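Local coordinates for 4-alpha-glucanotransferase (Corynebacterium glutamicum, PDB 5B68), which is an amylomaltase, or disproportionating enzyme, of the 4-alpha-glucanotransferase family, built on a TIM-barrel domain that follows an N-terminal beta sandwich, at residues A[182-194]-A[675-688]. Sequence-based numbering, arbitrary orientation.
Sequences AQIYSVRSTLSWG and IPLCDSEGNSVLIE
In this TIM barrel, the loop that leaves barrel strand 177-182 for helix 198-209 is pinned to the late loop 675-688, and two backbone bonds set the join: L677 N donates to S186 O (2.9 Å), and I687 N donates to R188 O. Between these bonds the two chains are bridged by water: one water accepts from R188 N and donates to V685 O. R188 carries the polar side of the joint. Bends at chi2 (85°) and chi3 (63°) fold its chain back until P676 CB lies over one face of the guanidinium, 3.2 Å from NH2. The group's edge is occupied as well: NH1 donates in the guanidinium plane to G194 O (3.1 Å), and NH2 donates to a second water that in turn donates to L677 O and S684 OG, the latter hydroxyl also hydrogen-bonded to N278 O. A buried charged group is thereby held in rotation by the carbonyl of G194 and a water. On the apolar side, V187 CG1 meets I687 CG1 at 3.6 Å, the two side chains crossing at about a right angle, while L650 of helix 650-654 touches both V187 and L677. Toward solvent, T190 N reaches E688 OE1 on its syn side, 34° out of the carboxylate plane, and T190 CG2 rests on L686 CD1 at 3.6 Å. A further water, 2.6 Å from T190 OG1, donates to E688 OE2. Backbone bonds interleaved with bridging water thus join a loop after a barrel strand to the chain leading into helix 694-702, within the TIM-barrel domain of an amylomaltase.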
loop_
_atom_site.group_PDB
_atom_site.type_symbol
_atom_site.label_atom_id
_atom_site.label_comp_id
_atom_site.label_asym_id
_atom_site.label_seq_id
_atom_site.Cartn_x
_atom_site.Cartn_y
_atom_site.Cartn_z
ATOM N N ALA A 182 -7.788 -12.820 -0.638
ATOM C CA ALA A 182 -9.200 -12.571 -0.814
ATOM C C ALA A 182 -9.468 -11.061 -0.882
ATOM O O ALA A 182 -8.854 -10.292 -0.140
ATOM C CB ALA A 182 -10.018 -13.136 0.304
ATOM N N GLN A 183 -10.373 -10.679 -1.779
ATOM C CA GLN A 183 -10.919 -9.324 -1.784
ATOM C C GLN A 183 -12.059 -9.307 -0.788
ATOM O O GLN A 183 -13.216 -9.677 -1.087
ATOM C CB GLN A 183 -11.349 -8.916 -3.182
ATOM C CG GLN A 183 -10.221 -8.927 -4.151
ATOM C CD GLN A 183 -9.253 -7.767 -3.951
ATOM O OE1 GLN A 183 -9.665 -6.624 -4.105
ATOM N NE2 GLN A 183 -7.986 -8.042 -3.655
ATOM N N ILE A 184 -11.760 -8.966 0.466
ATOM C CA ILE A 184 -12.687 -9.276 1.551
ATOM C C ILE A 184 -14.085 -8.633 1.446
ATOM O O ILE A 184 -15.063 -9.230 1.898
ATOM C CB ILE A 184 -12.026 -9.053 2.975
ATOM C CG1 ILE A 184 -12.839 -9.685 4.094
ATOM C CG2 ILE A 184 -11.840 -7.572 3.213
ATOM C CD1 ILE A 184 -12.921 -11.182 3.943
ATOM N N TYR A 185 -14.158 -7.437 0.882
ATOM C CA TYR A 185 -15.471 -6.738 0.657
ATOM C C TYR A 185 -16.394 -7.641 -0.224
ATOM O O TYR A 185 -17.608 -7.562 -0.153
ATOM C CB TYR A 185 -15.247 -5.369 -0.065
ATOM C CG TYR A 185 -14.400 -5.424 -1.284
ATOM C CD1 TYR A 185 -14.965 -5.784 -2.523
ATOM C CD2 TYR A 185 -13.032 -5.216 -1.237
ATOM C CE1 TYR A 185 -14.201 -5.905 -3.631
ATOM C CE2 TYR A 185 -12.232 -5.342 -2.368
ATOM C CZ TYR A 185 -12.850 -5.709 -3.561
ATOM O OH TYR A 185 -12.131 -5.874 -4.690
ATOM N N SER A 186 -15.776 -8.465 -1.055
ATOM C CA SER A 186 -16.532 -9.315 -1.983
ATOM C C SER A 186 -16.932 -10.667 -1.429
ATOM O O SER A 186 -17.678 -11.380 -2.104
ATOM C CB SER A 186 -15.754 -9.560 -3.290
ATOM O OG SER A 186 -14.652 -10.479 -3.153
ATOM N N VAL A 187 -16.444 -11.030 -0.249
ATOM C CA VAL A 187 -16.715 -12.335 0.327
ATOM C C VAL A 187 -17.672 -12.201 1.488
ATOM O O VAL A 187 -17.392 -11.531 2.451
ATOM C CB VAL A 187 -15.435 -12.993 0.863
ATOM C CG1 VAL A 187 -15.696 -14.424 1.275
ATOM C CG2 VAL A 187 -14.340 -12.928 -0.156
ATOM N N ARG A 188 -18.788 -12.895 1.393
ATOM C CA ARG A 188 -19.856 -12.755 2.338
ATOM C C ARG A 188 -20.086 -14.040 3.119
ATOM O O ARG A 188 -19.864 -15.125 2.629
ATOM C CB ARG A 188 -21.147 -12.384 1.611
ATOM C CG ARG A 188 -21.239 -10.947 1.134
ATOM C CD ARG A 188 -20.592 -10.736 -0.220
ATOM N NE ARG A 188 -21.239 -11.483 -1.282
ATOM C CZ ARG A 188 -22.305 -11.083 -1.962
ATOM N NH1 ARG A 188 -22.883 -9.928 -1.696
ATOM N NH2 ARG A 188 -22.801 -11.849 -2.907
ATOM N N SER A 189 -20.509 -13.871 4.360
ATOM C CA SER A 189 -21.072 -14.923 5.180
ATOM C C SER A 189 -22.579 -14.775 5.161
ATOM O O SER A 189 -23.097 -13.880 4.543
ATOM C CB SER A 189 -20.554 -14.834 6.609
ATOM O OG SER A 189 -21.062 -13.710 7.277
ATOM N N THR A 190 -23.279 -15.651 5.850
ATOM C CA THR A 190 -24.727 -15.522 5.941
ATOM C C THR A 190 -25.123 -14.211 6.611
ATOM O O THR A 190 -26.115 -13.624 6.262
ATOM C CB THR A 190 -25.352 -16.686 6.704
ATOM O OG1 THR A 190 -24.794 -16.735 8.006
ATOM C CG2 THR A 190 -25.052 -17.960 6.020
ATOM N N LEU A 191 -24.352 -13.806 7.611
ATOM C CA LEU A 191 -24.619 -12.590 8.358
ATOM C C LEU A 191 -24.060 -11.249 7.821
ATOM O O LEU A 191 -24.452 -10.226 8.298
ATOM C CB LEU A 191 -24.234 -12.786 9.820
ATOM C CG LEU A 191 -24.843 -13.999 10.523
ATOM C CD1 LEU A 191 -24.209 -14.244 11.875
ATOM C CD2 LEU A 191 -26.346 -13.868 10.656
ATOM N N SER A 192 -23.166 -11.254 6.843
ATOM C CA SER A 192 -22.643 -10.008 6.290
ATOM C C SER A 192 -23.800 -9.086 5.837
ATOM O O SER A 192 -24.816 -9.552 5.292
ATOM C CB SER A 192 -21.765 -10.244 5.087
ATOM O OG SER A 192 -20.784 -11.259 5.356
ATOM N N TRP A 193 -23.585 -7.777 5.955
ATOM C CA TRP A 193 -24.502 -6.798 5.336
ATOM C C TRP A 193 -24.229 -6.572 3.888
ATOM O O TRP A 193 -23.812 -5.473 3.457
ATOM C CB TRP A 193 -24.503 -5.478 6.133
ATOM C CG TRP A 193 -25.129 -5.556 7.472
ATOM C CD1 TRP A 193 -25.233 -6.650 8.314
ATOM C CD2 TRP A 193 -25.735 -4.465 8.188
ATOM N NE1 TRP A 193 -25.838 -6.288 9.473
ATOM C CE2 TRP A 193 -26.164 -4.961 9.420
ATOM C CE3 TRP A 193 -25.917 -3.108 7.907
ATOM C CZ2 TRP A 193 -26.783 -4.155 10.380
ATOM C CZ3 TRP A 193 -26.554 -2.308 8.887
ATOM C CH2 TRP A 193 -26.953 -2.850 10.088
ATOM N N GLY A 194 -24.364 -7.629 3.074
ATOM C CA GLY A 194 -24.165 -7.424 1.662
ATOM C C GLY A 194 -22.717 -7.409 1.218
ATOM O O GLY A 194 -22.433 -7.452 0.044
ATOM N N ILE A 675 -17.454 -6.914 -7.506
ATOM C CA ILE A 675 -17.851 -8.233 -7.982
ATOM C C ILE A 675 -17.837 -9.244 -6.840
ATOM O O ILE A 675 -16.786 -9.633 -6.396
ATOM C CB ILE A 675 -16.878 -8.718 -9.079
ATOM C CG1 ILE A 675 -16.756 -7.697 -10.218
ATOM C CG2 ILE A 675 -17.265 -10.088 -9.598
ATOM C CD1 ILE A 675 -18.041 -7.388 -10.946
ATOM N N PRO A 676 -19.011 -9.674 -6.390
ATOM C CA PRO A 676 -19.105 -10.661 -5.276
ATOM C C PRO A 676 -18.570 -12.045 -5.646
ATOM O O PRO A 676 -18.518 -12.408 -6.846
ATOM C CB PRO A 676 -20.572 -10.755 -4.999
ATOM C CG PRO A 676 -21.183 -10.523 -6.327
ATOM C CD PRO A 676 -20.339 -9.501 -7.024
ATOM N N LEU A 677 -18.090 -12.775 -4.657
ATOM C CA LEU A 677 -17.433 -14.080 -4.912
ATOM C C LEU A 677 -18.509 -15.052 -5.433
ATOM O O LEU A 677 -19.505 -15.300 -4.743
ATOM C CB LEU A 677 -16.824 -14.619 -3.597
ATOM C CG LEU A 677 -16.017 -15.933 -3.725
ATOM C CD1 LEU A 677 -14.754 -15.723 -4.544
ATOM C CD2 LEU A 677 -15.742 -16.530 -2.331
ATOM N N CYS A 678 -18.304 -15.577 -6.638
ATOM C CA CYS A 678 -19.256 -16.550 -7.173
ATOM C C CYS A 678 -18.528 -17.699 -7.812
ATOM O O CYS A 678 -17.398 -17.505 -8.268
ATOM C CB CYS A 678 -20.145 -15.886 -8.211
ATOM S SG CYS A 678 -21.227 -14.575 -7.544
ATOM N N ASP A 679 -19.223 -18.866 -7.899
ATOM C CA ASP A 679 -18.621 -20.096 -8.522
ATOM C C ASP A 679 -18.743 -20.053 -10.045
ATOM O O ASP A 679 -19.131 -19.025 -10.568
ATOM C CB ASP A 679 -19.224 -21.379 -7.938
ATOM C CG ASP A 679 -20.759 -21.491 -8.166
ATOM O OD1 ASP A 679 -21.301 -20.826 -9.116
ATOM O OD2 ASP A 679 -21.396 -22.170 -7.318
ATOM N N SER A 680 -18.330 -21.112 -10.755
ATOM C CA SER A 680 -18.368 -21.104 -12.230
ATOM C C SER A 680 -19.756 -20.884 -12.874
ATOM O O SER A 680 -19.856 -20.398 -14.017
ATOM C CB SER A 680 -17.754 -22.394 -12.732
ATOM O OG SER A 680 -16.385 -22.399 -12.366
ATOM N N GLU A 681 -20.809 -21.210 -12.128
ATOM C CA GLU A 681 -22.210 -21.116 -12.573
ATOM C C GLU A 681 -22.860 -19.760 -12.217
ATOM O O GLU A 681 -24.085 -19.594 -12.356
ATOM C CB GLU A 681 -23.070 -22.230 -11.911
ATOM C CG GLU A 681 -22.790 -23.657 -12.402
ATOM C CD GLU A 681 -21.376 -24.127 -12.096
ATOM O OE1 GLU A 681 -21.009 -24.175 -10.895
ATOM O OE2 GLU A 681 -20.632 -24.407 -13.062
ATOM N N GLY A 682 -22.049 -18.862 -11.654
ATOM C CA GLY A 682 -22.460 -17.514 -11.289
ATOM C C GLY A 682 -23.238 -17.505 -10.012
ATOM O O GLY A 682 -23.956 -16.548 -9.780
ATOM N N ASN A 683 -23.118 -18.542 -9.168
ATOM C CA ASN A 683 -23.769 -18.553 -7.865
ATOM C C ASN A 683 -22.869 -18.056 -6.720
ATOM O O ASN A 683 -21.724 -18.501 -6.638
ATOM C CB ASN A 683 -24.206 -19.948 -7.510
ATOM C CG ASN A 683 -25.280 -20.441 -8.449
ATOM O OD1 ASN A 683 -26.179 -19.688 -8.816
ATOM N ND2 ASN A 683 -25.104 -21.638 -8.937
ATOM N N SER A 684 -23.444 -17.253 -5.825
ATOM C CA SER A 684 -22.699 -16.771 -4.644
ATOM C C SER A 684 -22.112 -17.926 -3.829
ATOM O O SER A 684 -22.796 -18.904 -3.517
ATOM C CB SER A 684 -23.601 -15.960 -3.754
ATOM O OG SER A 684 -22.960 -15.613 -2.540
ATOM N N VAL A 685 -20.840 -17.820 -3.418
ATOM C CA VAL A 685 -20.284 -18.796 -2.484
ATOM C C VAL A 685 -20.046 -18.109 -1.145
ATOM O O VAL A 685 -19.169 -17.226 -1.094
ATOM C CB VAL A 685 -18.947 -19.357 -3.017
ATOM C CG1 VAL A 685 -18.420 -20.404 -2.039
ATOM C CG2 VAL A 685 -19.185 -19.948 -4.422
ATOM N N LEU A 686 -20.801 -18.491 -0.122
ATOM C CA LEU A 686 -20.606 -17.969 1.212
ATOM C C LEU A 686 -19.400 -18.582 1.894
ATOM O O LEU A 686 -19.044 -19.747 1.614
ATOM C CB LEU A 686 -21.809 -18.119 2.098
ATOM C CG LEU A 686 -23.127 -17.473 1.580
ATOM C CD1 LEU A 686 -24.269 -17.781 2.562
ATOM C CD2 LEU A 686 -22.992 -15.968 1.405
ATOM N N ILE A 687 -18.891 -17.881 2.930
ATOM C CA ILE A 687 -17.756 -18.461 3.707
ATOM C C ILE A 687 -18.139 -19.828 4.276
ATOM O O ILE A 687 -17.329 -20.777 4.304
ATOM C CB ILE A 687 -17.306 -17.538 4.836
ATOM C CG1 ILE A 687 -16.686 -16.315 4.224
ATOM C CG2 ILE A 687 -16.315 -18.241 5.777
ATOM C CD1 ILE A 687 -16.531 -15.119 5.158
ATOM N N GLU A 688 -19.395 -19.940 4.688
ATOM C CA GLU A 688 -19.896 -21.133 5.362
ATOM C C GLU A 688 -19.873 -22.351 4.451
ATOM O O GLU A 688 -19.775 -23.474 4.928
ATOM C CB GLU A 688 -21.319 -20.918 5.912
ATOM C CG GLU A 688 -21.345 -20.109 7.196
ATOM C CD GLU A 688 -21.395 -18.625 6.950
ATOM O OE1 GLU A 688 -21.334 -18.149 5.776
ATOM O OE2 GLU A 688 -21.526 -17.951 7.963
HETATM O O HOH W 1 -20.724 -13.965 -2.832
HETATM O O HOH W 2 -19.138 -14.537 -0.675
HETATM O O HOH W 3 -22.686 -16.070 9.298
#